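PDB 1EWQ: DNA mismatch repair protein MutS from Thermus aquaticus, which recognises and binds mismatched or unpaired bases in duplex DNA and, with a weak ATPase activity, takes part in DNA mismatch repair. Local coordinates for residues Ser345-Gln357 with Leu378-Leu392. Residues are numbered along the deposited sequence; the frame is centred on the assembly and turned at random.
Sequences SPKDLGALRRSLQ and LKEELEAALVEDPPL
V387 O, in the loop that follows helix 376-385, accepts from both terminal nitrogens of R353, from NH1 at 3.2 Å and more weakly from NH2 at 3.4 Å. This oxygen lies near the guanidinium plane, although NH1 stands well above the carbonyl plane. Weak, bent bonds also run from R353 NH1 to L386 O at 3.1 Å and from R353 NH2 to E388 O at 2.7 Å. With CG anti to the backbone N (chi1 175°) and a bend at chi3, the arginine runs its aliphatic part over L382 and E383, R353 CD lying 3.7 Å from E383 CG. Replacing R353 by alanine is likely to leave the carbonyls of L386, V387 and E388 without this donor and the loop less firmly tied to the helix. L382 sits as a knob among L349, L352, R353 and L356. L356 CD1 meets L378 CD1 at 3.6 Å, the two side chains crossing at about a right angle, while L386 CD1 packs on L349 CB, also at 3.6 Å. P390 and L392 carry the loop back along the start of helix 346-366, which S345 and D348 close with a capping box. F503 and V506 of helix 479-511 pack on L349 and L382, respectively. The axes of 346-357 and 378-385 approach to 9.2 Å and cross at -130°; with a single knob-into-hole contact at L382 and an arginine-bound loop, they form part of the helical core of MutS domain III.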
loop_
_atom_site.group_PDB
_atom_site.type_symbol
_atom_site.label_atom_id
_atom_site.label_comp_id
_atom_site.label_asym_id
_atom_site.label_seq_id
_atom_site.Cartn_x
_atom_site.Cartn_y
_atom_site.Cartn_z
ATOM N N SER C 345 4.174 -31.186 -11.339
ATOM C CA SER C 345 3.743 -30.849 -12.691
ATOM C C SER C 345 4.761 -31.215 -13.764
ATOM O O SER C 345 5.923 -31.493 -13.476
ATOM C CB SER C 345 3.502 -29.342 -12.785
ATOM O OG SER C 345 4.746 -28.654 -12.771
ATOM N N PRO C 346 4.332 -31.221 -15.028
ATOM C CA PRO C 346 5.325 -31.558 -16.043
ATOM C C PRO C 346 6.445 -30.515 -16.021
ATOM O O PRO C 346 7.577 -30.794 -16.400
ATOM C CB PRO C 346 4.515 -31.573 -17.346
ATOM C CG PRO C 346 3.216 -30.871 -16.996
ATOM C CD PRO C 346 2.972 -31.240 -15.582
ATOM N N LYS C 347 6.119 -29.320 -15.549
ATOM C CA LYS C 347 7.099 -28.250 -15.446
ATOM C C LYS C 347 8.115 -28.613 -14.350
ATOM O O LYS C 347 9.328 -28.395 -14.498
ATOM C CB LYS C 347 6.408 -26.939 -15.079
ATOM C CG LYS C 347 7.235 -25.712 -15.371
ATOM C CD LYS C 347 7.199 -25.407 -16.875
ATOM C CE LYS C 347 5.776 -25.060 -17.332
ATOM N NZ LYS C 347 5.733 -24.681 -18.780
ATOM N N ASP C 348 7.619 -29.173 -13.249
ATOM C CA ASP C 348 8.508 -29.564 -12.164
ATOM C C ASP C 348 9.494 -30.614 -12.647
ATOM O O ASP C 348 10.667 -30.561 -12.292
ATOM C CB ASP C 348 7.715 -30.097 -10.966
ATOM C CG ASP C 348 6.905 -29.014 -10.284
ATOM O OD1 ASP C 348 7.456 -27.919 -10.068
ATOM O OD2 ASP C 348 5.725 -29.251 -9.962
ATOM N N LEU C 349 9.033 -31.561 -13.463
ATOM C CA LEU C 349 9.928 -32.609 -13.971
ATOM C C LEU C 349 11.009 -32.039 -14.891
ATOM O O LEU C 349 12.124 -32.556 -14.945
ATOM C CB LEU C 349 9.135 -33.695 -14.713
ATOM C CG LEU C 349 8.101 -34.464 -13.871
ATOM C CD1 LEU C 349 7.396 -35.489 -14.739
ATOM C CD2 LEU C 349 8.781 -35.154 -12.698
ATOM N N GLY C 350 10.678 -30.974 -15.617
ATOM C CA GLY C 350 11.660 -30.367 -16.497
ATOM C C GLY C 350 12.743 -29.756 -15.632
ATOM O O GLY C 350 13.938 -29.989 -15.843
ATOM N N ALA C 351 12.317 -28.975 -14.643
ATOM C CA ALA C 351 13.256 -28.343 -13.724
ATOM C C ALA C 351 14.070 -29.425 -13.006
ATOM O O ALA C 351 15.269 -29.270 -12.794
ATOM C CB ALA C 351 12.499 -27.483 -12.711
ATOM N N LEU C 352 13.415 -30.527 -12.648
ATOM C CA LEU C 352 14.096 -31.621 -11.971
ATOM C C LEU C 352 15.221 -32.178 -12.844
ATOM O O LEU C 352 16.350 -32.330 -12.384
ATOM C CB LEU C 352 13.109 -32.742 -11.614
ATOM C CG LEU C 352 13.727 -34.019 -11.020
ATOM C CD1 LEU C 352 14.633 -33.678 -9.834
ATOM C CD2 LEU C 352 12.622 -34.971 -10.591
ATOM N N ARG C 353 14.909 -32.479 -14.102
ATOM C CA ARG C 353 15.908 -33.000 -15.034
ATOM C C ARG C 353 17.071 -32.019 -15.179
ATOM O O ARG C 353 18.230 -32.420 -15.155
ATOM C CB ARG C 353 15.284 -33.248 -16.413
ATOM C CG ARG C 353 16.290 -33.677 -17.472
ATOM C CD ARG C 353 15.649 -33.728 -18.844
ATOM N NE ARG C 353 15.164 -32.411 -19.237
ATOM C CZ ARG C 353 14.369 -32.186 -20.277
ATOM N NH1 ARG C 353 13.961 -33.196 -21.039
ATOM N NH2 ARG C 353 13.975 -30.951 -20.555
ATOM N N ARG C 354 16.759 -30.738 -15.344
ATOM C CA ARG C 354 17.803 -29.729 -15.476
ATOM C C ARG C 354 18.735 -29.784 -14.267
ATOM O O ARG C 354 19.961 -29.788 -14.410
ATOM C CB ARG C 354 17.195 -28.322 -15.596
ATOM C CG ARG C 354 18.235 -27.210 -15.403
ATOM C CD ARG C 354 17.738 -25.801 -15.733
ATOM N NE ARG C 354 16.534 -25.370 -15.019
ATOM C CZ ARG C 354 16.317 -25.513 -13.712
ATOM N NH1 ARG C 354 17.221 -26.099 -12.939
ATOM N NH2 ARG C 354 15.203 -25.032 -13.169
ATOM N N SER C 355 18.141 -29.847 -13.079
ATOM C CA SER C 355 18.908 -29.900 -11.838
ATOM C C SER C 355 19.749 -31.170 -11.718
ATOM O O SER C 355 20.885 -31.128 -11.245
ATOM C CB SER C 355 17.968 -29.799 -10.638
ATOM O OG SER C 355 17.264 -28.576 -10.664
ATOM N N LEU C 356 19.191 -32.296 -12.140
ATOM C CA LEU C 356 19.915 -33.554 -12.059
ATOM C C LEU C 356 21.077 -33.622 -13.051
ATOM O O LEU C 356 21.980 -34.447 -12.900
ATOM C CB LEU C 356 18.961 -34.731 -12.276
ATOM C CG LEU C 356 17.869 -34.896 -11.213
ATOM C CD1 LEU C 356 17.091 -36.167 -11.484
ATOM C CD2 LEU C 356 18.485 -34.934 -9.818
ATOM N N GLN C 357 21.052 -32.762 -14.066
ATOM C CA GLN C 357 22.130 -32.719 -15.054
ATOM C C GLN C 357 23.266 -31.862 -14.497
ATOM O O GLN C 357 24.416 -31.979 -14.909
ATOM C CB GLN C 357 21.620 -32.134 -16.377
ATOM C CG GLN C 357 20.530 -32.980 -17.029
ATOM C CD GLN C 357 19.994 -32.390 -18.323
ATOM O OE1 GLN C 357 19.589 -31.227 -18.372
ATOM N NE2 GLN C 357 19.971 -33.203 -19.375
ATOM N N LEU C 378 17.695 -41.631 -12.856
ATOM C CA LEU C 378 16.433 -40.887 -12.918
ATOM C C LEU C 378 16.570 -39.811 -14.001
ATOM O O LEU C 378 15.643 -39.545 -14.774
ATOM C CB LEU C 378 16.150 -40.213 -11.569
ATOM C CG LEU C 378 14.730 -39.738 -11.218
ATOM C CD1 LEU C 378 14.821 -38.629 -10.183
ATOM C CD2 LEU C 378 14.006 -39.228 -12.441
ATOM N N LYS C 379 17.747 -39.195 -14.038
ATOM C CA LYS C 379 18.069 -38.148 -14.997
ATOM C C LYS C 379 17.885 -38.671 -16.421
ATOM O O LYS C 379 17.261 -38.025 -17.262
ATOM C CB LYS C 379 19.520 -37.706 -14.786
ATOM C CG LYS C 379 19.953 -36.498 -15.597
ATOM C CD LYS C 379 21.445 -36.222 -15.422
ATOM C CE LYS C 379 22.315 -37.069 -16.349
ATOM N NZ LYS C 379 22.147 -38.542 -16.188
ATOM N N GLU C 380 18.430 -39.854 -16.681
ATOM C CA GLU C 380 18.350 -40.467 -18.000
ATOM C C GLU C 380 16.916 -40.761 -18.423
ATOM O O GLU C 380 16.549 -40.516 -19.575
ATOM C CB GLU C 380 19.168 -41.762 -18.032
ATOM C CG GLU C 380 20.644 -41.574 -17.714
ATOM C CD GLU C 380 21.396 -42.889 -17.653
ATOM O OE1 GLU C 380 20.890 -43.841 -17.011
ATOM O OE2 GLU C 380 22.496 -42.972 -18.240
ATOM N N GLU C 381 16.114 -41.296 -17.503
ATOM C CA GLU C 381 14.720 -41.606 -17.813
ATOM C C GLU C 381 13.987 -40.312 -18.150
ATOM O O GLU C 381 13.178 -40.276 -19.075
ATOM C CB GLU C 381 14.022 -42.293 -16.631
ATOM C CG GLU C 381 14.570 -43.666 -16.249
ATOM C CD GLU C 381 13.618 -44.438 -15.333
ATOM O OE1 GLU C 381 12.541 -44.848 -15.822
ATOM O OE2 GLU C 381 13.934 -44.623 -14.130
ATOM N N LEU C 382 14.277 -39.252 -17.398
ATOM C CA LEU C 382 13.649 -37.959 -17.634
ATOM C C LEU C 382 14.088 -37.434 -18.993
ATOM O O LEU C 382 13.262 -36.989 -19.796
ATOM C CB LEU C 382 14.028 -36.958 -16.533
ATOM C CG LEU C 382 13.370 -37.132 -15.158
ATOM C CD1 LEU C 382 13.823 -36.028 -14.217
ATOM C CD2 LEU C 382 11.861 -37.090 -15.308
ATOM N N GLU C 383 15.392 -37.500 -19.250
ATOM C CA GLU C 383 15.950 -37.043 -20.519
ATOM C C GLU C 383 15.334 -37.787 -21.704
ATOM O O GLU C 383 15.099 -37.203 -22.761
ATOM C CB GLU C 383 17.469 -37.252 -20.536
ATOM C CG GLU C 383 18.263 -36.248 -19.711
ATOM C CD GLU C 383 19.740 -36.602 -19.626
ATOM O OE1 GLU C 383 20.412 -36.663 -20.675
ATOM O OE2 GLU C 383 20.230 -36.829 -18.503
ATOM N N ALA C 384 15.086 -39.080 -21.518
ATOM C CA ALA C 384 14.519 -39.928 -22.563
ATOM C C ALA C 384 13.002 -39.839 -22.664
ATOM O O ALA C 384 12.420 -40.235 -23.671
ATOM C CB ALA C 384 14.920 -41.370 -22.319
ATOM N N ALA C 385 12.360 -39.322 -21.621
ATOM C CA ALA C 385 10.910 -39.223 -21.612
ATOM C C ALA C 385 10.332 -37.878 -22.030
ATOM O O ALA C 385 9.354 -37.826 -22.775
ATOM C CB ALA C 385 10.383 -39.590 -20.233
ATOM N N LEU C 386 10.935 -36.792 -21.564
ATOM C CA LEU C 386 10.403 -35.466 -21.853
ATOM C C LEU C 386 11.091 -34.704 -22.971
ATOM O O LEU C 386 12.308 -34.810 -23.157
ATOM C CB LEU C 386 10.446 -34.622 -20.578
ATOM C CG LEU C 386 10.010 -35.325 -19.287
ATOM C CD1 LEU C 386 10.213 -34.389 -18.111
ATOM C CD2 LEU C 386 8.556 -35.759 -19.398
ATOM N N VAL C 387 10.302 -33.931 -23.716
ATOM C CA VAL C 387 10.844 -33.116 -24.796
ATOM C C VAL C 387 11.791 -32.120 -24.147
ATOM O O VAL C 387 11.706 -31.883 -22.940
ATOM C CB VAL C 387 9.737 -32.345 -25.548
ATOM C CG1 VAL C 387 8.797 -33.329 -26.240
ATOM C CG2 VAL C 387 8.973 -31.446 -24.579
ATOM N N GLU C 388 12.688 -31.541 -24.940
ATOM C CA GLU C 388 13.657 -30.584 -24.421
ATOM C C GLU C 388 13.037 -29.464 -23.577
ATOM O O GLU C 388 13.518 -29.183 -22.481
ATOM C CB GLU C 388 14.477 -29.991 -25.570
ATOM C CG GLU C 388 15.546 -29.001 -25.118
ATOM C CD GLU C 388 16.423 -28.526 -26.261
ATOM O OE1 GLU C 388 15.894 -28.336 -27.372
ATOM O OE2 GLU C 388 17.637 -28.332 -26.048
ATOM N N ASP C 389 11.983 -28.824 -24.076
ATOM C CA ASP C 389 11.329 -27.755 -23.323
ATOM C C ASP C 389 9.862 -28.117 -23.102
ATOM O O ASP C 389 8.991 -27.718 -23.864
ATOM C CB ASP C 389 11.448 -26.416 -24.070
ATOM C CG ASP C 389 12.898 -26.001 -24.309
ATOM O OD1 ASP C 389 13.730 -26.155 -23.384
ATOM O OD2 ASP C 389 13.213 -25.510 -25.416
ATOM N N PRO C 390 9.575 -28.879 -22.039
ATOM C CA PRO C 390 8.225 -29.330 -21.681
ATOM C C PRO C 390 7.121 -28.281 -21.605
ATOM O O PRO C 390 7.341 -27.156 -21.155
ATOM C CB PRO C 390 8.437 -30.012 -20.332
ATOM C CG PRO C 390 9.833 -30.540 -20.445
ATOM C CD PRO C 390 10.560 -29.378 -21.063
ATOM N N PRO C 391 5.916 -28.646 -22.068
ATOM C CA PRO C 391 4.736 -27.780 -22.062
ATOM C C PRO C 391 4.237 -27.705 -20.623
ATOM O O PRO C 391 4.714 -28.451 -19.770
ATOM C CB PRO C 391 3.751 -28.527 -22.960
ATOM C CG PRO C 391 4.646 -29.294 -23.887
ATOM C CD PRO C 391 5.697 -29.810 -22.942
ATOM N N LEU C 392 3.283 -26.817 -20.359
ATOM C CA LEU C 392 2.725 -26.654 -19.016
ATOM C C LEU C 392 1.699 -27.735 -18.675
ATOM O O LEU C 392 1.717 -28.292 -17.576
ATOM C CB LEU C 392 2.076 -25.271 -18.881
ATOM C CG LEU C 392 1.101 -25.030 -17.719
ATOM C CD1 LEU C 392 1.825 -25.132 -16.378
ATOM C CD2 LEU C 392 0.471 -23.657 -17.885
#